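MtN3/saliva family (PDB 4RNG) is a bacterial SemiSWEET, a small dimeric membrane protein that probably carries sugars across the membrane. Local coordinates at residues V39-F44 with L79-K84; I18-L23 with L71-L76. One frame throughout, in Å; residues are numbered along the deposited sequence.

Contact 1 of 2, residues V39-F44 with L79-K84. With SO4 (sulfate ion), chain K.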
# COMPACT_ATOMS: atom_id res chain seq x y z
N VAL C 39 5.67 8.63 11.23
CA VAL C 39 4.95 8.16 10.05
C VAL C 39 5.22 9.08 8.85
O VAL C 39 5.25 10.30 9.01
CB VAL C 39 3.44 8.13 10.31
CG1 VAL C 39 2.72 7.61 9.11
CG2 VAL C 39 3.13 7.25 11.52
N SER C 40 5.41 8.52 7.66
CA SER C 40 5.75 9.36 6.52
C SER C 40 4.53 9.87 5.78
O SER C 40 3.77 9.10 5.22
CB SER C 40 6.64 8.61 5.53
OG SER C 40 6.77 9.36 4.33
N LEU C 41 4.37 11.19 5.75
CA LEU C 41 3.24 11.78 5.07
C LEU C 41 3.39 11.63 3.56
O LEU C 41 2.41 11.38 2.85
CB LEU C 41 3.10 13.26 5.45
CG LEU C 41 1.89 14.02 4.90
CD1 LEU C 41 0.58 13.41 5.38
CD2 LEU C 41 1.96 15.51 5.25
N ALA C 42 4.62 11.77 3.07
CA ALA C 42 4.87 11.66 1.63
C ALA C 42 4.38 10.33 1.11
O ALA C 42 3.69 10.28 0.09
CB ALA C 42 6.35 11.84 1.31
N MET C 43 4.72 9.27 1.82
CA MET C 43 4.32 7.93 1.45
C MET C 43 2.81 7.84 1.25
O MET C 43 2.34 7.27 0.27
CB MET C 43 4.78 6.89 2.49
CG MET C 43 4.16 5.53 2.25
SD MET C 43 4.51 4.28 3.48
CE MET C 43 3.23 3.09 3.10
N PHE C 44 2.05 8.39 2.19
CA PHE C 44 0.60 8.24 2.09
C PHE C 44 0.01 9.20 1.06
O PHE C 44 -0.97 8.86 0.39
CB PHE C 44 -0.06 8.42 3.45
CG PHE C 44 0.08 7.21 4.33
CD1 PHE C 44 -0.68 6.09 4.10
CD2 PHE C 44 1.02 7.19 5.35
CE1 PHE C 44 -0.54 4.97 4.89
CE2 PHE C 44 1.16 6.07 6.15
CZ PHE C 44 0.38 4.96 5.92
N LEU C 79 -8.00 8.63 6.22
CA LEU C 79 -8.03 8.77 7.68
C LEU C 79 -6.67 9.05 8.22
O LEU C 79 -6.50 9.95 9.03
CB LEU C 79 -8.56 7.52 8.38
CG LEU C 79 -10.03 7.49 8.76
CD1 LEU C 79 -10.87 7.62 7.52
CD2 LEU C 79 -10.29 6.19 9.47
N ILE C 80 -5.70 8.28 7.75
CA ILE C 80 -4.33 8.37 8.22
C ILE C 80 -3.76 9.73 7.92
O ILE C 80 -3.12 10.33 8.78
CB ILE C 80 -3.46 7.26 7.59
CG1 ILE C 80 -3.87 5.91 8.19
CG2 ILE C 80 -2.00 7.51 7.85
CD1 ILE C 80 -3.35 4.71 7.43
N ILE C 81 -4.00 10.24 6.71
CA ILE C 81 -3.53 11.58 6.34
C ILE C 81 -4.14 12.64 7.28
O ILE C 81 -3.44 13.54 7.76
CB ILE C 81 -3.88 11.92 4.87
CG1 ILE C 81 -3.11 10.99 3.93
CG2 ILE C 81 -3.57 13.38 4.56
CD1 ILE C 81 -3.44 11.21 2.45
N PHE C 82 -5.43 12.50 7.54
CA PHE C 82 -6.16 13.42 8.42
C PHE C 82 -5.60 13.42 9.86
O PHE C 82 -5.50 14.48 10.49
CB PHE C 82 -7.65 13.06 8.39
CG PHE C 82 -8.50 13.93 9.25
CD1 PHE C 82 -8.68 13.65 10.59
CD2 PHE C 82 -9.13 15.02 8.70
CE1 PHE C 82 -9.48 14.46 11.38
CE2 PHE C 82 -9.93 15.83 9.48
CZ PHE C 82 -10.09 15.55 10.83
N MET C 83 -5.26 12.25 10.40
CA MET C 83 -4.67 12.16 11.73
C MET C 83 -3.20 12.59 11.80
O MET C 83 -2.74 13.10 12.83
CB MET C 83 -4.81 10.74 12.29
CG MET C 83 -6.16 10.46 12.93
SD MET C 83 -6.22 8.82 13.66
CE MET C 83 -6.02 7.79 12.19
N LYS C 84 -2.47 12.38 10.71
CA LYS C 84 -1.12 12.92 10.60
C LYS C 84 -1.17 14.46 10.71
O LYS C 84 -0.40 15.05 11.46
CB LYS C 84 -0.47 12.48 9.30
CG LYS C 84 0.90 13.09 9.03
CD LYS C 84 1.99 12.51 9.92
CE LYS C 84 3.37 13.00 9.45
NZ LYS C 84 4.36 13.02 10.55
S SO4 K . 7.18 13.41 5.75
O1 SO4 K . 6.26 12.78 6.70
O2 SO4 K . 8.04 14.33 6.50
O3 SO4 K . 6.42 14.15 4.76
O4 SO4 K . 7.96 12.38 5.07
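The capped N-terminus of helix 41-60 meets the last turns of helix 64-87 here, where the two run antiparallel in the three-helix bundle of a SemiSWEET subunit. Ser40 is the N-cap: with OG anti to its own backbone N (chi1 170°), it accepts a nearly straight bond from Met43 N, 3.2 Å from OG. A sulfate ion, probably from the crystallisation liquor, sits on this helix start. Leu41 N grips it, with SO4 O1 only 2.6 Å away and an N-H...O angle of 171°, while weaker bonds come from Ser40 OG and Ala42 N; Lys29 NZ of the second subunit is also hydrogen-bonded to the ion.

Deeper in the interface, Ile80 sets its CG2 methyl over the centre of one face of the Phe44 ring, 3.8 Å from the centroid and 8° off the normal, a CH-pi contact. Ile80 CD1 packs at the ring rim, 3.8 Å from Phe44 CE1, and Ile81 CG1 packs 4.0 Å from Phe44 CB. The bent aliphatic chain of Lys84 crosses Leu41 obliquely, Lys84 CG 3.7 Å from Leu41 CD1, and carries NZ to a weak bond with Val39 O; its stronger partner is Ala36 O.

Helix 23-33 covers another side, with Leu23 against Phe44 and Gln26 against Val39, while Pro25 of the second subunit packs on Ser40 and Ala42.

Contact 2 of 2, residues I18-L23 with L71-L76; sequences ITTSAL and LISLIL
This is close, mostly buried helix-helix packing near the centre of the subunit, joining the end of helix 7-21, and Leu23 just beyond it where helix 23-33 starts, to the middle of helix 64-87. The two run the same way through the SemiSWEET three-helix bundle, in which helix 64-87 lies between helix 7-21 and helix 41-60. Thr20 and Ser73 mark the tightest approach, their CA atoms 4.9 Å apart, a spacing that small side chains allow. Both hydroxyls lie beside their own backbone N (chi1 -64° in each) and turn back along their helices, Thr20 OG1 to Gly16 O and Ser73 OG to Ala69 O, so these buried polar groups are satisfied; OG1 and OG themselves stand 3.1 Å apart.

Further along, Leu23 CB faces Leu76 CB at 4.1 Å, and Leu23 CD1 rests on Ser73 CB. Thr19 bonds through OG1 to Trp54 NE1 of the second subunit.

The Thr20 side chain crosses those of Ile72 and Leu76 at about a right angle, and its methyl, anti to the backbone N, sits against both: Thr20 CG2 lies 3.4 Å from Ile72 CG2 and 3.5 Å from Leu76 CD1, which also presses to 3.3 Å from Thr20 O.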
# COMPACT_ATOMS: atom_id res chain seq x y z
N ILE C 18 -6.78 -8.25 2.57
CA ILE C 18 -5.59 -8.14 3.40
C ILE C 18 -4.87 -6.79 3.25
O ILE C 18 -4.48 -6.20 4.25
CB ILE C 18 -4.62 -9.28 3.12
CG1 ILE C 18 -5.26 -10.61 3.49
CG2 ILE C 18 -3.34 -9.10 3.91
CD1 ILE C 18 -4.37 -11.78 3.26
N THR C 19 -4.65 -6.31 2.03
CA THR C 19 -3.90 -5.06 1.87
C THR C 19 -4.69 -3.85 2.37
O THR C 19 -4.12 -2.92 2.94
CB THR C 19 -3.49 -4.80 0.41
OG1 THR C 19 -4.65 -4.74 -0.44
CG2 THR C 19 -2.54 -5.89 -0.07
N THR C 20 -5.99 -3.87 2.18
CA THR C 20 -6.84 -2.79 2.68
C THR C 20 -6.84 -2.79 4.23
O THR C 20 -6.63 -1.76 4.88
CB THR C 20 -8.29 -2.92 2.15
OG1 THR C 20 -8.31 -2.78 0.72
CG2 THR C 20 -9.14 -1.86 2.74
N SER C 21 -7.03 -3.97 4.81
CA SER C 21 -7.15 -4.07 6.26
C SER C 21 -5.82 -3.82 6.93
O SER C 21 -5.77 -3.54 8.12
CB SER C 21 -7.74 -5.42 6.65
OG SER C 21 -6.90 -6.07 7.59
N ALA C 22 -4.73 -3.92 6.17
CA ALA C 22 -3.40 -3.68 6.70
C ALA C 22 -3.26 -2.25 7.22
O ALA C 22 -2.46 -1.99 8.10
CB ALA C 22 -2.32 -3.96 5.63
N LEU C 23 -4.04 -1.35 6.63
CA LEU C 23 -4.04 0.07 6.98
C LEU C 23 -4.70 0.34 8.32
O LEU C 23 -4.42 1.35 8.96
CB LEU C 23 -4.74 0.86 5.89
CG LEU C 23 -3.94 0.87 4.59
CD1 LEU C 23 -4.78 1.21 3.37
CD2 LEU C 23 -2.83 1.87 4.77
N LEU C 71 -10.67 1.58 -3.75
CA LEU C 71 -11.61 2.55 -3.20
C LEU C 71 -11.54 2.56 -1.68
O LEU C 71 -11.46 3.61 -1.05
CB LEU C 71 -13.02 2.27 -3.67
CG LEU C 71 -13.21 2.55 -5.17
CD1 LEU C 71 -14.58 2.10 -5.67
CD2 LEU C 71 -12.95 4.00 -5.49
N ILE C 72 -11.61 1.37 -1.09
CA ILE C 72 -11.62 1.27 0.35
C ILE C 72 -10.27 1.64 0.97
O ILE C 72 -10.25 2.28 2.03
CB ILE C 72 -12.06 -0.14 0.77
CG1 ILE C 72 -13.42 -0.46 0.13
CG2 ILE C 72 -12.15 -0.26 2.29
CD1 ILE C 72 -13.74 -1.91 0.18
N SER C 73 -9.15 1.25 0.37
CA SER C 73 -7.85 1.70 0.89
C SER C 73 -7.76 3.22 0.91
O SER C 73 -7.22 3.81 1.84
CB SER C 73 -6.68 1.12 0.10
OG SER C 73 -6.63 -0.28 0.23
N LEU C 74 -8.30 3.85 -0.13
CA LEU C 74 -8.32 5.30 -0.25
C LEU C 74 -9.03 5.98 0.92
O LEU C 74 -8.58 7.00 1.42
CB LEU C 74 -8.98 5.69 -1.58
CG LEU C 74 -8.83 7.14 -2.01
CD1 LEU C 74 -7.35 7.51 -2.01
CD2 LEU C 74 -9.46 7.37 -3.39
N ILE C 75 -10.16 5.42 1.34
CA ILE C 75 -10.85 5.90 2.53
C ILE C 75 -9.97 5.78 3.75
O ILE C 75 -9.84 6.72 4.53
CB ILE C 75 -12.16 5.15 2.77
CG1 ILE C 75 -13.20 5.57 1.73
CG2 ILE C 75 -12.71 5.49 4.15
CD1 ILE C 75 -13.85 4.44 1.00
N LEU C 76 -9.37 4.61 3.92
CA LEU C 76 -8.55 4.35 5.09
C LEU C 76 -7.28 5.22 5.08
O LEU C 76 -6.87 5.75 6.12
CB LEU C 76 -8.21 2.86 5.17
CG LEU C 76 -9.40 1.92 5.36
CD1 LEU C 76 -8.96 0.47 5.29
CD2 LEU C 76 -10.16 2.19 6.67

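Overall arrangement
Helix 64-87 is shared by both contacts: contact 2 uses its middle to hold helix 7-21, and contact 1 uses its C-terminal turns to hold helix 41-60. Their centres lie about 13 Å apart, yet they join through Leu23, whose O is 3.8 Å from Ile80 CD1 and whose CD2 is 3.9 Å from Phe44 CE1, so the apolar packing runs on from one to the other. Both also reach the dimer interface, where Met43 of one subunit meets Ala22 and Leu23 of the other. The centre of contact 1 lies about 11 Å from the centre of the chain, that of contact 2 about 3 Å; the sulfate sits at contact 1.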